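Aminoglycoside N(3)-acetyltransferase (Enterobacter cloacae, PDB 6NP3) catalyses transfer of the acetyl group of acetyl-CoA to N3 of 2-deoxystreptamine aminoglycosides such as gentamicin, a modification associated with antibiotic resistance. Local coordinates at residues M24-L29 with A166-H171; K156-G161 with S246-A251; A177-K182 with W261-H266. One frame throughout, in Å; residues are numbered along the deposited sequence.

Contact 1: M24-L29 with A166-H171; sequences MPHVSL and AVTALH. With LLL ((2R,3R,4R,5R)-2-((1S,2S,3R,4S,6R)-4,6-diamino-3-((2R,3R,6S)-3-amino-6-(aminomethyl)-tetrahydro-2H-pyran-2-yloxy)-2-hydr oxycyclohexyloxy)-5-methyl-4-(methylamino)-tetrahydro-2H-pyran-3,5-diol), chain B.
The imidazole of His26 lies under the carbonyl oxygen of Ala166, which sits 3.0 Å above the ring plane and over its centre. That oxygen is also 3.2 Å from His26 ND1 and 3.2 Å from His26 NE2, but the angles are poor and it is hydrogen-bonded to neither. At the edge, near the plane, Thr168 OG1 approaches His26 CE1 to 3.1 Å. A water in the ring plane is 2.9 Å from His26 NE2 and accepts from Ala169 N, also at 2.9 Å, bridging strand 22-27 to the turn that leads into helix 170-176. The second ring, His171, meets gentamicin N32 in plane at its edge, NE2 accepting at 2.8 Å, and the Tyr141 ring packs against it with planes about 40° apart. His171 ND1 is bonded to Glu174 OE2, so bonds at both nitrogens restrain the ring's rotation. Met24 has CG anti to the backbone N (chi1 -180°), and the extended chain beyond carries CE to 4.0 Å from Thr168 CB, the two side chains crossing at about a right angle. A type I turn runs from Val167 to Leu170. His26, Thr168 and His171 belong to the acetyl-CoA site seen in this protein, consistent with a polar strand-turn junction beside the cofactor. The chemistry converges on His171 NE2, which accepts from the 3-amino group of the deoxystreptamine ring, the amine that receives the acetyl group.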
loop_
_atom_site.group_PDB
_atom_site.type_symbol
_atom_site.label_atom_id
_atom_site.label_comp_id
_atom_site.label_asym_id
_atom_site.label_seq_id
_atom_site.Cartn_x
_atom_site.Cartn_y
_atom_site.Cartn_z
ATOM N N MET A 24 -1.368 -7.950 -3.247
ATOM C CA MET A 24 -1.555 -6.567 -2.816
ATOM C C MET A 24 -2.197 -5.817 -3.971
ATOM O O MET A 24 -1.532 -5.576 -4.999
ATOM C CB MET A 24 -0.218 -5.927 -2.451
ATOM C CG MET A 24 -0.348 -4.498 -1.986
ATOM S SD MET A 24 1.156 -3.933 -1.210
ATOM C CE MET A 24 0.580 -2.404 -0.528
ATOM N N PRO A 25 -3.453 -5.419 -3.854
ATOM C CA PRO A 25 -4.122 -4.732 -4.957
ATOM C C PRO A 25 -3.980 -3.218 -4.887
ATOM O O PRO A 25 -3.944 -2.603 -3.821
ATOM C CB PRO A 25 -5.593 -5.146 -4.776
ATOM C CG PRO A 25 -5.735 -5.208 -3.279
ATOM C CD PRO A 25 -4.394 -5.754 -2.764
ATOM N N HIS A 26 -3.985 -2.633 -6.077
ATOM C CA HIS A 26 -4.067 -1.190 -6.281
ATOM C C HIS A 26 -5.142 -1.026 -7.337
ATOM O O HIS A 26 -4.986 -1.528 -8.447
ATOM C CB HIS A 26 -2.748 -0.570 -6.773
ATOM C CG HIS A 26 -1.638 -0.671 -5.781
ATOM N ND1 HIS A 26 -1.646 0.035 -4.602
ATOM C CD2 HIS A 26 -0.519 -1.428 -5.772
ATOM C CE1 HIS A 26 -0.559 -0.272 -3.912
ATOM N NE2 HIS A 26 0.138 -1.150 -4.599
ATOM N N VAL A 27 -6.226 -0.335 -7.011
ATOM C CA VAL A 27 -7.429 -0.383 -7.845
ATOM C C VAL A 27 -7.922 1.018 -8.194
ATOM O O VAL A 27 -8.074 1.872 -7.313
ATOM C CB VAL A 27 -8.560 -1.151 -7.131
ATOM C CG1 VAL A 27 -9.817 -1.245 -8.007
ATOM C CG2 VAL A 27 -8.083 -2.515 -6.686
ATOM N N SER A 28 -8.225 1.226 -9.472
ATOM C CA SER A 28 -9.048 2.346 -9.920
ATOM C C SER A 28 -10.465 1.829 -10.188
ATOM O O SER A 28 -10.721 1.167 -11.201
ATOM C CB SER A 28 -8.467 2.954 -11.189
ATOM O OG SER A 28 -9.414 3.848 -11.773
ATOM N N LEU A 29 -11.397 2.140 -9.289
ATOM C CA LEU A 29 -12.761 1.648 -9.473
ATOM C C LEU A 29 -13.437 2.276 -10.687
ATOM O O LEU A 29 -14.296 1.639 -11.307
ATOM C CB LEU A 29 -13.581 1.852 -8.203
ATOM C CG LEU A 29 -13.206 0.926 -7.041
ATOM C CD1 LEU A 29 -13.825 1.387 -5.737
ATOM C CD2 LEU A 29 -13.612 -0.524 -7.337
ATOM N N ALA A 166 1.458 3.919 -8.419
ATOM C CA ALA A 166 0.640 3.340 -7.364
ATOM C C ALA A 166 1.344 2.269 -6.547
ATOM O O ALA A 166 0.792 1.841 -5.542
ATOM C CB ALA A 166 -0.615 2.725 -7.982
ATOM N N VAL A 167 2.576 1.909 -6.888
ATOM C CA VAL A 167 3.211 0.685 -6.384
ATOM C C VAL A 167 3.901 0.938 -5.040
ATOM O O VAL A 167 5.112 1.190 -4.955
ATOM C CB VAL A 167 4.190 0.146 -7.429
ATOM C CG1 VAL A 167 4.762 -1.163 -6.955
ATOM C CG2 VAL A 167 3.556 0.026 -8.806
ATOM N N THR A 168 3.112 0.857 -3.972
ATOM C CA THR A 168 3.607 1.171 -2.637
ATOM C C THR A 168 4.825 0.349 -2.276
ATOM O O THR A 168 5.703 0.830 -1.555
ATOM C CB THR A 168 2.501 0.892 -1.616
ATOM O OG1 THR A 168 1.263 1.456 -2.080
ATOM C CG2 THR A 168 2.848 1.405 -0.267
ATOM N N ALA A 169 4.882 -0.898 -2.723
ATOM C CA ALA A 169 6.001 -1.722 -2.322
ATOM C C ALA A 169 7.342 -1.136 -2.736
ATOM O O ALA A 169 8.356 -1.444 -2.092
ATOM C CB ALA A 169 5.875 -3.132 -2.853
ATOM N N LEU A 170 7.386 -0.329 -3.799
ATOM C CA LEU A 170 8.647 0.282 -4.202
ATOM C C LEU A 170 9.186 1.281 -3.187
ATOM O O LEU A 170 10.375 1.612 -3.256
ATOM C CB LEU A 170 8.538 0.895 -5.594
ATOM C CG LEU A 170 8.718 -0.106 -6.734
ATOM C CD1 LEU A 170 8.308 0.497 -8.050
ATOM C CD2 LEU A 170 10.164 -0.571 -6.769
ATOM N N HIS A 171 8.369 1.770 -2.254
ATOM C CA HIS A 171 8.949 2.516 -1.140
ATOM C C HIS A 171 9.928 1.682 -0.323
ATOM O O HIS A 171 10.793 2.273 0.344
ATOM C CB HIS A 171 7.865 3.170 -0.281
ATOM C CG HIS A 171 7.048 4.181 -1.020
ATOM N ND1 HIS A 171 7.602 5.298 -1.603
ATOM C CD2 HIS A 171 5.716 4.262 -1.257
ATOM C CE1 HIS A 171 6.648 6.017 -2.169
ATOM N NE2 HIS A 171 5.493 5.410 -1.972
HETATM C C11 LLL B . 1.087 10.274 -3.992
HETATM O O11 LLL B . 1.546 9.001 -3.467
HETATM C C21 LLL B . 0.178 9.968 -5.181
HETATM N N21 LLL B . -0.793 8.974 -4.740
HETATM C C31 LLL B . 0.954 9.328 -6.271
HETATM C C41 LLL B . 2.045 10.291 -6.712
HETATM C C51 LLL B . 2.899 10.627 -5.495
HETATM O O51 LLL B . 2.109 11.147 -4.462
HETATM C C61 LLL B . 3.935 11.672 -5.849
HETATM N N61 LLL B . 4.716 11.966 -4.649
HETATM C C12 LLL B . 2.195 7.843 0.534
HETATM N N12 LLL B . 2.726 7.609 1.870
HETATM C C22 LLL B . 3.124 7.283 -0.542
HETATM C C32 LLL B . 2.456 7.503 -1.884
HETATM N N32 LLL B . 3.307 6.954 -2.942
HETATM C C42 LLL B . 2.208 8.979 -2.200
HETATM C C52 LLL B . 1.399 9.608 -1.064
HETATM O O52 LLL B . 1.346 10.999 -1.277
HETATM C C62 LLL B . 2.008 9.348 0.299
HETATM O O62 LLL B . 1.111 9.829 1.283
HETATM C C13 LLL B . 1.630 10.720 2.272
HETATM C C23 LLL B . 0.812 10.481 3.538
HETATM O O23 LLL B . 0.887 9.107 3.856
HETATM C C33 LLL B . -0.670 10.820 3.299
HETATM N N33 LLL B . -1.427 10.693 4.565
HETATM C C43 LLL B . -0.763 12.261 2.754
HETATM O O43 LLL B . -0.404 13.122 3.816
HETATM C C53 LLL B . 0.180 12.444 1.559
HETATM O O53 LLL B . 1.510 12.097 1.864
HETATM C C83 LLL B . -2.191 12.559 2.282
HETATM C C93 LLL B . -2.597 9.806 4.393
HETATM O O HOH W 1 2.624 -2.352 -3.775
#

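Contact 2: K156-G161 with S246-A251; sequences KILSIG and SRLIDA
Ile157 and Ile249 form a hydrogen-bonded antiparallel pair in which both backbone groups of each residue are used: Ile157 N donates to Ile249 O at 2.7 Å, and Ile249 N to Ile157 O at 2.8 Å. Two residues on, Ser159 and Arg247 repeat the pattern, with Ser159 N to Arg247 O at 2.9 Å and the return bond from Arg247 N to Ser159 O equally long. The second pair is joined again through its side chains. Arg247 NH2 donates to Ser159 OG at 2.9 Å, almost straight (175°) and only 2° out of the guanidinium plane; the Arg247 chain, bent at chi2 and chi3, brings its guanidinium edge back to that hydroxyl. At the non-hydrogen-bonded positions, Lys156, Leu158 and Ile160 lie on the face shared with Ser246 and Leu248, where Leu248 CD1 packs 3.8 Å from Lys156 CB. Polar ends here look outward: Lys156 NZ forms a salt bridge with Asp21, and Ser246 OG a hydrogen bond with Ala244 O. On the other face, Ile157 CD1 meets Ala251 CB at 3.8 Å. The backbone of strand 156-160 also bonds to Met24 and His26 on its parallel neighbour 22-27. The bonding therefore implies a strand anchored along both edges within the mixed sheet, with one serine–arginine bond reinforcing its antiparallel side and apolar contacts of Ile157, Leu158, Leu248 and Ala251 lining the two faces.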
loop_
_atom_site.group_PDB
_atom_site.type_symbol
_atom_site.label_atom_id
_atom_site.label_comp_id
_atom_site.label_asym_id
_atom_site.label_seq_id
_atom_site.Cartn_x
_atom_site.Cartn_y
_atom_site.Cartn_z
ATOM N N LYS A 156 2.531 -10.773 -4.761
ATOM C CA LYS A 156 2.217 -10.310 -6.104
ATOM C C LYS A 156 1.471 -8.996 -5.985
ATOM O O LYS A 156 0.603 -8.837 -5.115
ATOM C CB LYS A 156 1.336 -11.299 -6.866
ATOM C CG LYS A 156 1.944 -12.656 -7.039
ATOM C CD LYS A 156 1.035 -13.551 -7.853
ATOM C CE LYS A 156 1.565 -14.959 -7.984
ATOM N NZ LYS A 156 0.706 -15.810 -8.897
ATOM N N ILE A 157 1.833 -8.035 -6.825
ATOM C CA ILE A 157 1.170 -6.740 -6.850
ATOM C C ILE A 157 0.155 -6.761 -7.982
ATOM O O ILE A 157 0.512 -6.982 -9.145
ATOM C CB ILE A 157 2.182 -5.602 -7.025
ATOM C CG1 ILE A 157 3.146 -5.573 -5.828
ATOM C CG2 ILE A 157 1.445 -4.275 -7.151
ATOM C CD1 ILE A 157 4.430 -4.837 -6.042
ATOM N N LEU A 158 -1.111 -6.513 -7.659
ATOM C CA LEU A 158 -2.213 -6.618 -8.619
ATOM C C LEU A 158 -2.719 -5.208 -8.897
ATOM O O LEU A 158 -3.404 -4.603 -8.079
ATOM C CB LEU A 158 -3.309 -7.494 -8.030
ATOM C CG LEU A 158 -4.632 -7.535 -8.784
ATOM C CD1 LEU A 158 -4.440 -7.977 -10.212
ATOM C CD2 LEU A 158 -5.606 -8.455 -8.056
ATOM N N SER A 159 -2.319 -4.674 -10.032
ATOM C CA SER A 159 -2.678 -3.324 -10.421
ATOM C C SER A 159 -3.874 -3.418 -11.356
ATOM O O SER A 159 -3.768 -3.987 -12.446
ATOM C CB SER A 159 -1.517 -2.630 -11.128
ATOM O OG SER A 159 -1.921 -1.357 -11.634
ATOM N N ILE A 160 -4.999 -2.867 -10.919
ATOM C CA ILE A 160 -6.252 -2.941 -11.659
ATOM C C ILE A 160 -6.590 -1.524 -12.092
ATOM O O ILE A 160 -7.246 -0.773 -11.364
ATOM C CB ILE A 160 -7.365 -3.581 -10.809
ATOM C CG1 ILE A 160 -6.988 -5.013 -10.472
ATOM C CG2 ILE A 160 -8.691 -3.517 -11.539
ATOM C CD1 ILE A 160 -7.900 -5.663 -9.436
ATOM N N GLY A 161 -6.146 -1.179 -13.294
ATOM C CA GLY A 161 -6.315 0.143 -13.848
ATOM C C GLY A 161 -5.536 1.243 -13.166
ATOM O O GLY A 161 -5.763 2.420 -13.466
ATOM N N SER A 246 -5.219 -4.442 -16.400
ATOM C CA SER A 246 -4.628 -4.884 -15.155
ATOM C C SER A 246 -3.342 -5.650 -15.413
ATOM O O SER A 246 -3.086 -6.135 -16.516
ATOM C CB SER A 246 -5.623 -5.776 -14.407
ATOM O OG SER A 246 -6.842 -5.103 -14.189
ATOM N N ARG A 247 -2.513 -5.701 -14.376
ATOM C CA ARG A 247 -1.216 -6.346 -14.426
ATOM C C ARG A 247 -0.982 -7.071 -13.113
ATOM O O ARG A 247 -1.408 -6.608 -12.057
ATOM C CB ARG A 247 -0.088 -5.294 -14.516
ATOM C CG ARG A 247 0.017 -4.576 -15.854
ATOM C CD ARG A 247 0.394 -3.098 -15.670
ATOM N NE ARG A 247 -0.607 -2.426 -14.853
ATOM C CZ ARG A 247 -1.679 -1.811 -15.333
ATOM N NH1 ARG A 247 -1.891 -1.748 -16.637
ATOM N NH2 ARG A 247 -2.542 -1.254 -14.504
ATOM N N LEU A 248 -0.246 -8.175 -13.173
ATOM C CA LEU A 248 0.099 -8.957 -11.987
ATOM C C LEU A 248 1.613 -9.069 -11.927
ATOM O O LEU A 248 2.237 -9.708 -12.775
ATOM C CB LEU A 248 -0.584 -10.318 -12.027
ATOM C CG LEU A 248 -0.517 -11.129 -10.749
ATOM C CD1 LEU A 248 -1.195 -10.436 -9.579
ATOM C CD2 LEU A 248 -1.184 -12.472 -10.985
ATOM N N ILE A 249 2.197 -8.409 -10.937
ATOM C CA ILE A 249 3.632 -8.154 -10.870
ATOM C C ILE A 249 4.250 -8.936 -9.722
ATOM O O ILE A 249 3.706 -8.953 -8.609
ATOM C CB ILE A 249 3.846 -6.645 -10.624
ATOM C CG1 ILE A 249 3.352 -5.831 -11.816
ATOM C CG2 ILE A 249 5.305 -6.323 -10.328
ATOM C CD1 ILE A 249 3.163 -4.368 -11.545
ATOM N N ASP A 250 5.392 -9.580 -9.970
ATOM C CA ASP A 250 6.144 -10.204 -8.891
ATOM C C ASP A 250 6.781 -9.103 -8.041
ATOM O O ASP A 250 7.599 -8.309 -8.532
ATOM C CB ASP A 250 7.211 -11.156 -9.436
ATOM C CG ASP A 250 7.955 -11.862 -8.327
ATOM O OD1 ASP A 250 7.472 -12.898 -7.852
ATOM O OD2 ASP A 250 8.990 -11.398 -7.841
ATOM N N ALA A 251 6.405 -9.040 -6.763
ATOM C CA ALA A 251 6.799 -7.915 -5.922
ATOM C C ALA A 251 8.287 -7.937 -5.628
ATOM O O ALA A 251 8.961 -6.902 -5.678
ATOM C CB ALA A 251 6.013 -7.924 -4.611
#

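Contact 3: A177-K182 with W261-H266; sequences ARIEGK and WLEARH
Glu263 and Arg178 cross obliquely, their carboxylate and guanidinium planes only 10° apart, yet their charged groups do not touch: Arg178 NE stays 4.8 Å from Glu263 OE2. The carboxylate instead takes the backbone of the loop, Arg178 N donating to Glu263 OE2 at 2.8 Å. The donor comes on the anti side of that oxygen, 25° out of the carboxylate plane, while Arg178 CB flanks the same oxygen at 3.5 Å. Next along the loop, Ile179 directs CG2 between the helix carbonyl and His266, 3.6 Å from Leu262 O and 3.7 Å from His266 CB. Its rotamer puts CG1 between the backbone N and the carbonyl carbon (chi1 60°), which leaves CG2 anti to the carbonyl carbon and turned to these two partners. Ala177 CB rests against Leu262 CD1 at 3.8 Å. The His266 ring has its polar partner outside the contact, NE2 being hydrogen-bonded to Tyr214 OH. This loop follows helix 170-176 and leads to strand 184-193, so the contact ties it to the last helix. Chemically, it is a small apolar seam edged by one carboxylate-to-amide bond; any attraction between the Arg178 and Glu263 charges probably acts only at a distance.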
loop_
_atom_site.group_PDB
_atom_site.type_symbol
_atom_site.label_atom_id
_atom_site.label_comp_id
_atom_site.label_asym_id
_atom_site.label_seq_id
_atom_site.Cartn_x
_atom_site.Cartn_y
_atom_site.Cartn_z
ATOM N N ALA A 177 17.818 1.635 -0.425
ATOM C CA ALA A 177 18.780 1.983 -1.460
ATOM C C ALA A 177 20.002 2.680 -0.867
ATOM O O ALA A 177 19.888 3.622 -0.085
ATOM C CB ALA A 177 18.116 2.884 -2.492
ATOM N N ARG A 178 21.187 2.244 -1.302
ATOM C CA ARG A 178 22.455 2.768 -0.795
ATOM C C ARG A 178 22.868 3.956 -1.659
ATOM O O ARG A 178 23.739 3.871 -2.531
ATOM C CB ARG A 178 23.516 1.678 -0.842
ATOM C CG ARG A 178 23.238 0.529 0.060
ATOM C CD ARG A 178 24.135 -0.647 -0.239
ATOM N NE ARG A 178 23.973 -1.718 0.730
ATOM C CZ ARG A 178 24.575 -2.893 0.646
ATOM N NH1 ARG A 178 25.364 -3.187 -0.366
ATOM N NH2 ARG A 178 24.384 -3.771 1.599
ATOM N N ILE A 179 22.158 5.060 -1.467
ATOM C CA ILE A 179 22.342 6.252 -2.282
ATOM C C ILE A 179 22.464 7.451 -1.365
ATOM O O ILE A 179 21.968 7.456 -0.236
ATOM C CB ILE A 179 21.209 6.477 -3.299
ATOM C CG1 ILE A 179 19.852 6.647 -2.599
ATOM C CG2 ILE A 179 21.194 5.337 -4.294
ATOM C CD1 ILE A 179 18.704 6.887 -3.597
ATOM N N GLU A 180 23.149 8.475 -1.862
ATOM C CA GLU A 180 23.359 9.700 -1.110
ATOM C C GLU A 180 22.182 10.652 -1.287
ATOM O O GLU A 180 21.489 10.639 -2.304
ATOM C CB GLU A 180 24.654 10.394 -1.573
ATOM C CG GLU A 180 24.625 10.898 -3.011
ATOM C CD GLU A 180 25.934 11.549 -3.467
ATOM O OE1 GLU A 180 26.913 11.558 -2.696
ATOM O OE2 GLU A 180 25.982 12.051 -4.611
ATOM N N GLY A 181 21.989 11.497 -0.288
ATOM C CA GLY A 181 21.001 12.551 -0.357
ATOM C C GLY A 181 19.578 12.156 -0.061
ATOM O O GLY A 181 18.671 12.893 -0.449
ATOM N N LYS A 182 19.345 11.016 0.580
ATOM C CA LYS A 182 17.975 10.574 0.800
ATOM C C LYS A 182 17.234 11.519 1.736
ATOM O O LYS A 182 17.735 11.908 2.798
ATOM C CB LYS A 182 17.960 9.152 1.346
ATOM C CG LYS A 182 18.522 8.151 0.353
ATOM C CD LYS A 182 18.907 6.838 1.009
ATOM C CE LYS A 182 17.702 6.036 1.415
ATOM N NZ LYS A 182 18.051 4.662 1.771
ATOM N N TRP A 261 17.987 0.072 -9.752
ATOM C CA TRP A 261 17.743 1.251 -10.572
ATOM C C TRP A 261 18.234 2.498 -9.856
ATOM O O TRP A 261 18.945 3.331 -10.439
ATOM C CB TRP A 261 16.241 1.336 -10.852
ATOM C CG TRP A 261 15.756 2.343 -11.823
ATOM C CD1 TRP A 261 15.420 2.107 -13.125
ATOM C CD2 TRP A 261 15.469 3.725 -11.579
ATOM N NE1 TRP A 261 14.961 3.255 -13.714
ATOM C CE2 TRP A 261 14.988 4.266 -12.789
ATOM C CE3 TRP A 261 15.590 4.566 -10.462
ATOM C CZ2 TRP A 261 14.609 5.596 -12.908
ATOM C CZ3 TRP A 261 15.213 5.886 -10.585
ATOM C CH2 TRP A 261 14.736 6.388 -11.803
ATOM N N LEU A 262 17.867 2.643 -8.581
ATOM C CA LEU A 262 18.313 3.773 -7.782
ATOM C C LEU A 262 19.824 3.763 -7.602
ATOM O O LEU A 262 20.479 4.805 -7.739
ATOM C CB LEU A 262 17.624 3.759 -6.418
ATOM C CG LEU A 262 16.140 4.107 -6.466
ATOM C CD1 LEU A 262 15.470 3.683 -5.172
ATOM C CD2 LEU A 262 15.898 5.587 -6.759
ATOM N N GLU A 263 20.408 2.609 -7.284
ATOM C CA GLU A 263 21.846 2.558 -6.997
ATOM C C GLU A 263 22.702 2.757 -8.244
ATOM O O GLU A 263 23.829 3.264 -8.146
ATOM C CB GLU A 263 22.197 1.245 -6.298
ATOM C CG GLU A 263 21.630 1.245 -4.876
ATOM C CD GLU A 263 21.780 -0.029 -4.058
ATOM O OE1 GLU A 263 22.334 -1.032 -4.541
ATOM O OE2 GLU A 263 21.295 -0.034 -2.896
ATOM N N ALA A 264 22.155 2.434 -9.419
ATOM C CA ALA A 264 22.861 2.701 -10.665
ATOM C C ALA A 264 22.871 4.187 -10.996
ATOM O O ALA A 264 23.776 4.661 -11.697
ATOM C CB ALA A 264 22.229 1.916 -11.821
ATOM N N ARG A 265 21.897 4.945 -10.500
ATOM C CA ARG A 265 21.737 6.338 -10.901
ATOM C C ARG A 265 22.268 7.337 -9.893
ATOM O O ARG A 265 22.488 8.499 -10.259
ATOM C CB ARG A 265 20.265 6.671 -11.157
ATOM C CG ARG A 265 19.776 6.094 -12.429
ATOM C CD ARG A 265 18.280 6.076 -12.558
ATOM N NE ARG A 265 17.926 5.566 -13.883
ATOM C CZ ARG A 265 18.107 4.310 -14.286
ATOM N NH1 ARG A 265 17.765 3.956 -15.515
ATOM N NH2 ARG A 265 18.626 3.401 -13.472
ATOM N N HIS A 266 22.492 6.927 -8.650
ATOM C CA HIS A 266 22.802 7.865 -7.585
ATOM C C HIS A 266 23.999 7.368 -6.787
ATOM O O HIS A 266 24.031 6.215 -6.351
ATOM C CB HIS A 266 21.547 8.099 -6.744
ATOM C CG HIS A 266 20.387 8.587 -7.557
ATOM N ND1 HIS A 266 20.366 9.838 -8.140
ATOM C CD2 HIS A 266 19.234 7.985 -7.927
ATOM C CE1 HIS A 266 19.243 9.989 -8.815
ATOM N NE2 HIS A 266 18.534 8.879 -8.701
#

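Overall arrangement
Contacts 1 and 2 are buried and both reach the same sheet, contact 1 through strand 22-27 alone: strands 22-27 and 156-160 are neighbours in it, and His26 O lies 2.8 Å from Ile160 N, a probable hydrogen bond. Contact 3 is only partly buried, about 22 Å from contact 1 and 25 Å from contact 2, centre to centre. Chain continuity still connects them, since helix 251-265 follows strand 244-250, and the 177-182 loop follows helix 170-176. Their chemistry changes with place: regular backbone pairing dominates contact 2, water and imidazole chemistry marks contact 1 at the cofactor and antibiotic sites, and contact 3 combines apolar packing with a single side-chain-to-backbone bond near the periphery.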